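Local coordinates for protein putative nucleoside-diphosphate-sugar epimerase (Staphylococcus aureus subsp. aureus, PDB 3E48) that is of unassigned function but probably binds NAD(P)(H) and may act on nucleotide-linked sugars, at residues I172-I184 / F262-F276. Sequence-based numbering, arbitrary orientation.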
ATOM      1  N   ILE B 172     -18.013   6.242  11.994  1.00  7.04           N
ATOM      2  CA  ILE B 172     -18.432   5.163  12.889  1.00 10.28           C
ATOM      3  C   ILE B 172     -17.804   5.403  14.274  1.00  7.44           C
ATOM      4  O   ILE B 172     -16.706   5.954  14.374  1.00  7.43           O
ATOM      5  CB  ILE B 172     -18.009   3.780  12.313  1.00  6.68           C
ATOM      6  CG1 ILE B 172     -18.518   2.651  13.210  1.00  8.08           C
ATOM      7  CG2 ILE B 172     -16.486   3.710  12.173  1.00 11.41           C
ATOM      8  CD1 ILE B 172     -18.319   1.269  12.616  1.00  5.71           C
ATOM      9  N   THR B 173     -18.501   5.013  15.340  1.00  7.56           N
ATOM     10  CA  THR B 173     -17.975   5.215  16.690  1.00  6.60           C
ATOM     11  C   THR B 173     -16.906   4.182  17.015  1.00  8.07           C
ATOM     12  O   THR B 173     -16.851   3.114  16.400  1.00  8.77           O
ATOM     13  CB  THR B 173     -19.070   5.081  17.782  1.00  9.35           C
ATOM     14  OG1 THR B 173     -19.557   3.735  17.805  1.00  9.66           O
ATOM     15  CG2 THR B 173     -20.218   6.036  17.527  1.00  8.94           C
ATOM     16  N   ARG B 174     -16.049   4.503  17.979  1.00  8.16           N
ATOM     17  CA  ARG B 174     -15.025   3.555  18.386  1.00  6.50           C
ATOM     18  C   ARG B 174     -15.746   2.383  19.034  1.00  7.96           C
ATOM     19  O   ARG B 174     -15.342   1.234  18.881  1.00  7.61           O
ATOM     20  CB  ARG B 174     -14.053   4.171  19.396  1.00  9.74           C
ATOM     21  CG  ARG B 174     -13.148   5.245  18.829  1.00 11.31           C
ATOM     22  CD  ARG B 174     -11.867   5.349  19.635  1.00 19.07           C
ATOM     23  NE  ARG B 174     -11.009   6.414  19.130  1.00 19.94           N
ATOM     24  CZ  ARG B 174     -11.084   7.682  19.514  1.00 16.87           C
ATOM     25  NH1 ARG B 174     -11.978   8.051  20.422  1.00 11.43           N
ATOM     26  NH2 ARG B 174     -10.278   8.585  18.976  1.00 16.41           N
ATOM     27  N   ASN B 175     -16.818   2.678  19.766  1.00  5.72           N
ATOM     28  CA  ASN B 175     -17.580   1.620  20.414  1.00  8.57           C
ATOM     29  C   ASN B 175     -18.037   0.580  19.392  1.00  7.59           C
ATOM     30  O   ASN B 175     -17.917  -0.626  19.626  1.00  9.05           O
ATOM     31  CB  ASN B 175     -18.801   2.194  21.136  1.00 10.96           C
ATOM     32  CG  ASN B 175     -19.672   1.112  21.752  1.00 14.20           C
ATOM     33  OD1 ASN B 175     -19.223   0.351  22.609  1.00 14.30           O
ATOM     34  ND2 ASN B 175     -20.924   1.036  21.313  1.00 15.28           N
ATOM     35  N   ASP B 176     -18.551   1.041  18.253  1.00  6.54           N
ATOM     36  CA  ASP B 176     -19.012   0.118  17.219  1.00  6.99           C
ATOM     37  C   ASP B 176     -17.871  -0.636  16.541  1.00  8.30           C
ATOM     38  O   ASP B 176     -18.024  -1.806  16.175  1.00  8.18           O
ATOM     39  CB  ASP B 176     -19.861   0.848  16.170  1.00  5.94           C
ATOM     40  CG  ASP B 176     -21.258   1.181  16.680  1.00 12.24           C
ATOM     41  OD1 ASP B 176     -21.708   0.553  17.665  1.00 12.40           O
ATOM     42  OD2 ASP B 176     -21.917   2.055  16.087  1.00 14.95           O
ATOM     43  N   ILE B 177     -16.728   0.020  16.366  1.00  6.13           N
ATOM     44  CA  ILE B 177     -15.591  -0.656  15.757  1.00  4.08           C
ATOM     45  C   ILE B 177     -15.209  -1.781  16.708  1.00  3.69           C
ATOM     46  O   ILE B 177     -15.001  -2.919  16.291  1.00  5.59           O
ATOM     47  CB  ILE B 177     -14.395   0.299  15.587  1.00  5.22           C
ATOM     48  CG1 ILE B 177     -14.708   1.306  14.478  1.00  9.32           C
ATOM     49  CG2 ILE B 177     -13.121  -0.497  15.269  1.00  7.51           C
ATOM     50  CD1 ILE B 177     -13.717   2.433  14.386  1.00 11.10           C
ATOM     51  N   ALA B 178     -15.141  -1.458  17.996  1.00  7.23           N
ATOM     52  CA  ALA B 178     -14.789  -2.453  18.998  1.00  7.91           C
ATOM     53  C   ALA B 178     -15.783  -3.610  19.007  1.00  6.91           C
ATOM     54  O   ALA B 178     -15.382  -4.764  19.155  1.00  7.43           O
ATOM     55  CB  ALA B 178     -14.709  -1.808  20.379  1.00  7.81           C
ATOM     56  N   ARG B 179     -17.074  -3.324  18.854  1.00  6.41           N
ATOM     57  CA  ARG B 179     -18.054  -4.411  18.852  1.00 10.51           C
ATOM     58  C   ARG B 179     -17.807  -5.356  17.678  1.00  9.30           C
ATOM     59  O   ARG B 179     -17.921  -6.577  17.815  1.00  7.02           O
ATOM     60  CB  ARG B 179     -19.484  -3.861  18.795  1.00  9.19           C
ATOM     61  CG  ARG B 179     -19.887  -3.056  20.028  1.00  9.71           C
ATOM     62  CD  ARG B 179     -21.244  -2.399  19.826  1.00 18.05           C
ATOM     63  NE  ARG B 179     -22.323  -3.378  19.721  1.00 19.31           N
ATOM     64  CZ  ARG B 179     -23.546  -3.093  19.284  1.00 22.46           C
ATOM     65  NH1 ARG B 179     -23.848  -1.857  18.905  1.00 22.33           N
ATOM     66  NH2 ARG B 179     -24.468  -4.039  19.228  1.00 18.52           N
ATOM     67  N   GLY B 180     -17.464  -4.789  16.526  1.00  5.91           N
ATOM     68  CA  GLY B 180     -17.193  -5.613  15.360  1.00  7.44           C
ATOM     69  C   GLY B 180     -15.946  -6.458  15.560  1.00  7.84           C
ATOM     70  O   GLY B 180     -15.919  -7.634  15.197  1.00  7.55           O
ATOM     71  N   VAL B 181     -14.907  -5.859  16.136  1.00  6.29           N
ATOM     72  CA  VAL B 181     -13.662  -6.576  16.379  1.00  7.54           C
ATOM     73  C   VAL B 181     -13.883  -7.716  17.379  1.00  6.78           C
ATOM     74  O   VAL B 181     -13.379  -8.822  17.186  1.00  7.67           O
ATOM     75  CB  VAL B 181     -12.561  -5.609  16.892  1.00  6.33           C
ATOM     76  CG1 VAL B 181     -11.321  -6.383  17.309  1.00  7.42           C
ATOM     77  CG2 VAL B 181     -12.199  -4.611  15.791  1.00  8.26           C
ATOM     78  N   ILE B 182     -14.646  -7.442  18.435  1.00  6.98           N
ATOM     79  CA  ILE B 182     -14.957  -8.445  19.455  1.00  8.55           C
ATOM     80  C   ILE B 182     -15.728  -9.606  18.825  1.00  7.10           C
ATOM     81  O   ILE B 182     -15.460 -10.774  19.112  1.00  8.69           O
ATOM     82  CB  ILE B 182     -15.805  -7.829  20.597  1.00  8.15           C
ATOM     83  CG1 ILE B 182     -14.935  -6.893  21.450  1.00 10.98           C
ATOM     84  CG2 ILE B 182     -16.444  -8.929  21.443  1.00  8.27           C
ATOM     85  CD1 ILE B 182     -13.829  -7.586  22.230  1.00 14.28           C
ATOM     86  N   ALA B 183     -16.678  -9.282  17.953  1.00  6.07           N
ATOM     87  CA  ALA B 183     -17.471 -10.312  17.292  1.00  9.91           C
ATOM     88  C   ALA B 183     -16.569 -11.219  16.462  1.00 12.15           C
ATOM     89  O   ALA B 183     -16.775 -12.432  16.406  1.00  9.09           O
ATOM     90  CB  ALA B 183     -18.536  -9.673  16.402  1.00  9.01           C
ATOM     91  N   ILE B 184     -15.566 -10.628  15.817  1.00  8.09           N
ATOM     92  CA  ILE B 184     -14.637 -11.408  15.009  1.00  7.72           C
ATOM     93  C   ILE B 184     -13.802 -12.315  15.909  1.00  8.43           C
ATOM     94  O   ILE B 184     -13.668 -13.509  15.645  1.00 11.55           O
ATOM     95  CB  ILE B 184     -13.701 -10.490  14.201  1.00  6.85           C
ATOM     96  CG1 ILE B 184     -14.532  -9.678  13.202  1.00  7.97           C
ATOM     97  CG2 ILE B 184     -12.637 -11.319  13.484  1.00  8.86           C
ATOM     98  CD1 ILE B 184     -13.737  -8.653  12.419  1.00 11.94           C
ATOM     99  N   PHE B 262     -20.671  -4.833   9.532  1.00 10.55           N
ATOM    100  CA  PHE B 262     -21.017  -4.564  10.925  1.00  8.15           C
ATOM    101  C   PHE B 262     -22.309  -5.274  11.313  1.00 10.49           C
ATOM    102  O   PHE B 262     -22.369  -5.972  12.327  1.00 12.96           O
ATOM    103  CB  PHE B 262     -21.181  -3.065  11.173  1.00  9.00           C
ATOM    104  CG  PHE B 262     -21.528  -2.729  12.594  1.00 13.55           C
ATOM    105  CD1 PHE B 262     -20.544  -2.700  13.578  1.00 14.04           C
ATOM    106  CD2 PHE B 262     -22.845  -2.465  12.955  1.00 13.34           C
ATOM    107  CE1 PHE B 262     -20.868  -2.411  14.902  1.00 11.62           C
ATOM    108  CE2 PHE B 262     -23.181  -2.174  14.277  1.00 13.32           C
ATOM    109  CZ  PHE B 262     -22.190  -2.147  15.253  1.00 13.69           C
ATOM    110  N   LYS B 263     -23.346  -5.093  10.501  1.00 12.78           N
ATOM    111  CA  LYS B 263     -24.636  -5.715  10.768  1.00 10.84           C
ATOM    112  C   LYS B 263     -24.549  -7.238  10.749  1.00 12.38           C
ATOM    113  O   LYS B 263     -25.163  -7.907  11.575  1.00 16.34           O
ATOM    114  CB  LYS B 263     -25.668  -5.234   9.740  1.00 17.69           C
ATOM    115  CG  LYS B 263     -27.117  -5.563  10.095  1.00 32.35           C
ATOM    116  CD  LYS B 263     -27.496  -6.987   9.720  1.00 40.96           C
ATOM    117  CE  LYS B 263     -27.497  -7.172   8.206  1.00 43.99           C
ATOM    118  NZ  LYS B 263     -27.833  -8.571   7.813  1.00 43.29           N
ATOM    119  N   GLN B 264     -23.784  -7.791   9.814  1.00 12.86           N
ATOM    120  CA  GLN B 264     -23.660  -9.243   9.731  1.00 13.51           C
ATOM    121  C   GLN B 264     -22.844  -9.810  10.890  1.00 11.56           C
ATOM    122  O   GLN B 264     -23.074 -10.938  11.323  1.00 17.63           O
ATOM    123  CB  GLN B 264     -23.024  -9.651   8.400  1.00 11.77           C
ATOM    124  CG  GLN B 264     -23.802  -9.143   7.185  1.00 20.97           C
ATOM    125  CD  GLN B 264     -23.252  -9.660   5.872  1.00 25.35           C
ATOM    126  OE1 GLN B 264     -22.038  -9.716   5.673  1.00 32.01           O
ATOM    127  NE2 GLN B 264     -24.145 -10.019   4.958  1.00 33.22           N
ATOM    128  N   LEU B 265     -21.898  -9.025  11.396  1.00 10.32           N
ATOM    129  CA  LEU B 265     -21.057  -9.470  12.502  1.00 11.59           C
ATOM    130  C   LEU B 265     -21.675  -9.259  13.882  1.00 13.61           C
ATOM    131  O   LEU B 265     -21.646 -10.160  14.724  1.00 15.47           O
ATOM    132  CB  LEU B 265     -19.701  -8.759  12.453  1.00 14.92           C
ATOM    133  CG  LEU B 265     -18.765  -9.168  11.315  1.00 13.32           C
ATOM    134  CD1 LEU B 265     -17.579  -8.206  11.243  1.00 14.71           C
ATOM    135  CD2 LEU B 265     -18.286 -10.600  11.545  1.00 13.15           C
ATOM    136  N   VAL B 266     -22.231  -8.072  14.110  1.00 11.02           N
ATOM    137  CA  VAL B 266     -22.814  -7.737  15.405  1.00 15.49           C
ATOM    138  C   VAL B 266     -24.329  -7.911  15.480  1.00 17.07           C
ATOM    139  O   VAL B 266     -24.913  -7.808  16.556  1.00 21.13           O
ATOM    140  CB  VAL B 266     -22.473  -6.278  15.807  1.00 13.26           C
ATOM    141  CG1 VAL B 266     -20.990  -6.006  15.580  1.00 16.91           C
ATOM    142  CG2 VAL B 266     -23.322  -5.310  15.021  1.00 30.93           C
ATOM    143  N   ASN B 267     -24.960  -8.165  14.336  1.00 18.38           N
ATOM    144  CA  ASN B 267     -26.406  -8.351  14.275  1.00 19.79           C
ATOM    145  C   ASN B 267     -27.148  -7.140  14.853  1.00 23.65           C
ATOM    146  O   ASN B 267     -28.104  -7.277  15.617  1.00 21.57           O
ATOM    147  CB  ASN B 267     -26.811  -9.631  15.025  1.00 25.78           C
ATOM    148  CG  ASN B 267     -26.047 -10.862  14.547  1.00 35.32           C
ATOM    149  OD1 ASN B 267     -24.850 -11.002  14.801  1.00 42.16           O
ATOM    150  ND2 ASN B 267     -26.737 -11.756  13.846  1.00 40.98           N
ATOM    151  N   ASP B 268     -26.700  -5.949  14.478  1.00 15.47           N
ATOM    152  CA  ASP B 268     -27.322  -4.723  14.957  1.00 15.97           C
ATOM    153  C   ASP B 268     -26.964  -3.581  14.018  1.00 13.75           C
ATOM    154  O   ASP B 268     -26.127  -3.741  13.131  1.00 15.49           O
ATOM    155  CB  ASP B 268     -26.849  -4.424  16.387  1.00 22.00           C
ATOM    156  CG  ASP B 268     -27.538  -3.217  16.996  1.00 30.77           C
ATOM    157  OD1 ASP B 268     -28.736  -2.995  16.708  1.00 32.63           O
ATOM    158  OD2 ASP B 268     -26.887  -2.496  17.783  1.00 26.78           O
ATOM    159  N   GLN B 269     -27.620  -2.444  14.203  1.00 14.61           N
ATOM    160  CA  GLN B 269     -27.374  -1.266  13.382  1.00 16.02           C
ATOM    161  C   GLN B 269     -26.318  -0.398  14.060  1.00 12.58           C
ATOM    162  O   GLN B 269     -26.296  -0.286  15.285  1.00 13.36           O
ATOM    163  CB  GLN B 269     -28.663  -0.455  13.231  1.00 24.03           C
ATOM    164  CG  GLN B 269     -29.793  -1.166  12.496  1.00 22.29           C
ATOM    165  CD  GLN B 269     -29.526  -1.298  11.011  1.00 23.23           C
ATOM    166  OE1 GLN B 269     -29.222  -0.314  10.338  1.00 30.27           O
ATOM    167  NE2 GLN B 269     -29.652  -2.511  10.490  1.00 32.04           N
ATOM    168  N   PRO B 270     -25.418   0.214  13.277  1.00 14.50           N
ATOM    169  CA  PRO B 270     -24.398   1.065  13.898  1.00 14.03           C
ATOM    170  C   PRO B 270     -25.064   2.306  14.482  1.00 13.53           C
ATOM    171  O   PRO B 270     -26.133   2.707  14.027  1.00 11.23           O
ATOM    172  CB  PRO B 270     -23.465   1.394  12.731  1.00 14.87           C
ATOM    173  CG  PRO B 270     -24.369   1.334  11.539  1.00 19.34           C
ATOM    174  CD  PRO B 270     -25.196   0.100  11.826  1.00 13.18           C
ATOM    175  N   GLN B 271     -24.443   2.902  15.494  1.00  8.73           N
ATOM    176  CA  GLN B 271     -24.998   4.093  16.114  1.00  7.47           C
ATOM    177  C   GLN B 271     -24.805   5.314  15.219  1.00 11.35           C
ATOM    178  O   GLN B 271     -23.712   5.550  14.705  1.00 10.13           O
ATOM    179  CB  GLN B 271     -24.341   4.348  17.470  1.00 11.00           C
ATOM    180  CG  GLN B 271     -25.014   5.459  18.252  1.00 11.42           C
ATOM    181  CD  GLN B 271     -24.394   5.682  19.616  1.00 12.47           C
ATOM    182  OE1 GLN B 271     -25.014   6.281  20.500  1.00 18.46           O
ATOM    183  NE2 GLN B 271     -23.165   5.214  19.795  1.00 10.84           N
ATOM    184  N   THR B 272     -25.874   6.081  15.032  1.00  9.05           N
ATOM    185  CA  THR B 272     -25.833   7.287  14.210  1.00  9.89           C
ATOM    186  C   THR B 272     -25.105   8.396  14.953  1.00 11.44           C
ATOM    187  O   THR B 272     -24.951   8.336  16.175  1.00 12.28           O
ATOM    188  CB  THR B 272     -27.245   7.808  13.918  1.00  9.61           C
ATOM    189  OG1 THR B 272     -27.846   8.236  15.150  1.00 12.15           O
ATOM    190  CG2 THR B 272     -28.097   6.725  13.288  1.00 14.63           C
ATOM    191  N   LEU B 273     -24.667   9.418  14.226  1.00  9.89           N
ATOM    192  CA  LEU B 273     -23.983  10.532  14.873  1.00  9.63           C
ATOM    193  C   LEU B 273     -24.942  11.255  15.824  1.00 11.96           C
ATOM    194  O   LEU B 273     -24.563  11.630  16.937  1.00 11.14           O
ATOM    195  CB  LEU B 273     -23.442  11.516  13.830  1.00  9.44           C
ATOM    196  CG  LEU B 273     -22.772  12.786  14.368  1.00 13.73           C
ATOM    197  CD1 LEU B 273     -21.649  12.428  15.336  1.00  9.73           C
ATOM    198  CD2 LEU B 273     -22.223  13.590  13.203  1.00 15.72           C
ATOM    199  N   GLN B 274     -26.182  11.441  15.381  1.00 12.07           N
ATOM    200  CA  GLN B 274     -27.201  12.115  16.187  1.00 12.45           C
ATOM    201  C   GLN B 274     -27.341  11.427  17.545  1.00 13.87           C
ATOM    202  O   GLN B 274     -27.363  12.076  18.592  1.00 13.95           O
ATOM    203  CB  GLN B 274     -28.559  12.085  15.477  1.00 15.15           C
ATOM    204  CG  GLN B 274     -28.574  12.610  14.044  1.00 31.41           C
ATOM    205  CD  GLN B 274     -28.267  11.534  13.010  1.00 30.49           C
ATOM    206  OE1 GLN B 274     -27.127  11.086  12.876  1.00 28.68           O
ATOM    207  NE2 GLN B 274     -29.294  11.114  12.274  1.00 33.13           N
ATOM    208  N   SER B 275     -27.444  10.104  17.507  1.00 14.55           N
ATOM    209  CA  SER B 275     -27.581   9.298  18.712  1.00 13.54           C
ATOM    210  C   SER B 275     -26.333   9.393  19.584  1.00 17.04           C
ATOM    211  O   SER B 275     -26.421   9.504  20.809  1.00 14.35           O
ATOM    212  CB  SER B 275     -27.828   7.839  18.329  1.00 10.00           C
ATOM    213  OG  SER B 275     -27.850   7.004  19.471  1.00 14.08           O
ATOM    214  N   PHE B 276     -25.170   9.344  18.943  1.00 12.83           N
ATOM    215  CA  PHE B 276     -23.899   9.419  19.645  1.00 12.08           C
ATOM    216  C   PHE B 276     -23.762  10.722  20.420  1.00 11.97           C
ATOM    217  O   PHE B 276     -23.336  10.727  21.575  1.00 14.58           O
ATOM    218  CB  PHE B 276     -22.748   9.280  18.645  1.00 10.72           C
ATOM    219  CG  PHE B 276     -21.386   9.404  19.263  1.00  9.10           C
ATOM    220  CD1 PHE B 276     -20.961   8.500  20.229  1.00 11.94           C
ATOM    221  CD2 PHE B 276     -20.529  10.431  18.880  1.00 13.52           C
ATOM    222  CE1 PHE B 276     -19.699   8.615  20.807  1.00 11.09           C
ATOM    223  CE2 PHE B 276     -19.265  10.554  19.451  1.00 15.75           C
ATOM    224  CZ  PHE B 276     -18.850   9.644  20.417  1.00 13.79           C
TER
HETATM  225  O   HOH W   1     -21.311   4.218  14.749  1.00 10.37           O
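Asp176, in the first turn of helix 174-184, meets Phe262, Pro270 and Gln271, and its side chain is worth following outward. Asp176 CB lies against the Phe262 ring, 3.6 Å from Phe262 CE1. With chi1 at -75°, CG swings away from the carbonyl carbon and lies against Phe262 CZ, turning the carboxylate to the 270-271 backbone. There Asp176 OD2 takes the Gln271 N-H in a short, nearly straight bond of 2.7 Å to Gln271 N, met on the syn side. Asp176 OD2 also accepts from a water 2.6 Å away, which donates to Gln271 O as well and accepts from Thr173 N, so this carboxylate oxygen is gripped twice. OD1 looks to Arg179, whose NH1 makes a long, weak bond to it, while also lying near Phe262 CZ.

The Arg179 chain bends at chi3 and carries its guanidinium to Asp268, completing an Asp176-Arg179-Asp268 salt-bridge network. Arg179 NH2 bonds to Asp268 OD2 at 3.2 Å, the oxygen sitting at the guanidinium edge and approached on its anti side; NH1 adds a weak bond. Set between two aspartates, the arginine probably offsets their mutual repulsion. The guanidinium and the Phe262 ring stand perpendicular, with Phe262 CZ over one guanidinium face and Arg179 NH1 at the ring's edge.

Farther along the helix, Val266 CG1 rests 3.8 Å from Gly180 CA, and Leu265 packs on Ala183 and reaches Ile184 CG1 with CD1. At the other end, Thr173 caps its helix through OG1, while CG2 makes an off-centre CH-pi contact with Phe276. The helical segments 174-184 and 262-266 cross at 54°, with axes 9.0 Å apart at closest approach. Ile177 and Ile184 pack on strand 134-143. This is a C-terminal segment bound along a helix flanking the central sheet of a Rossmann-type fold.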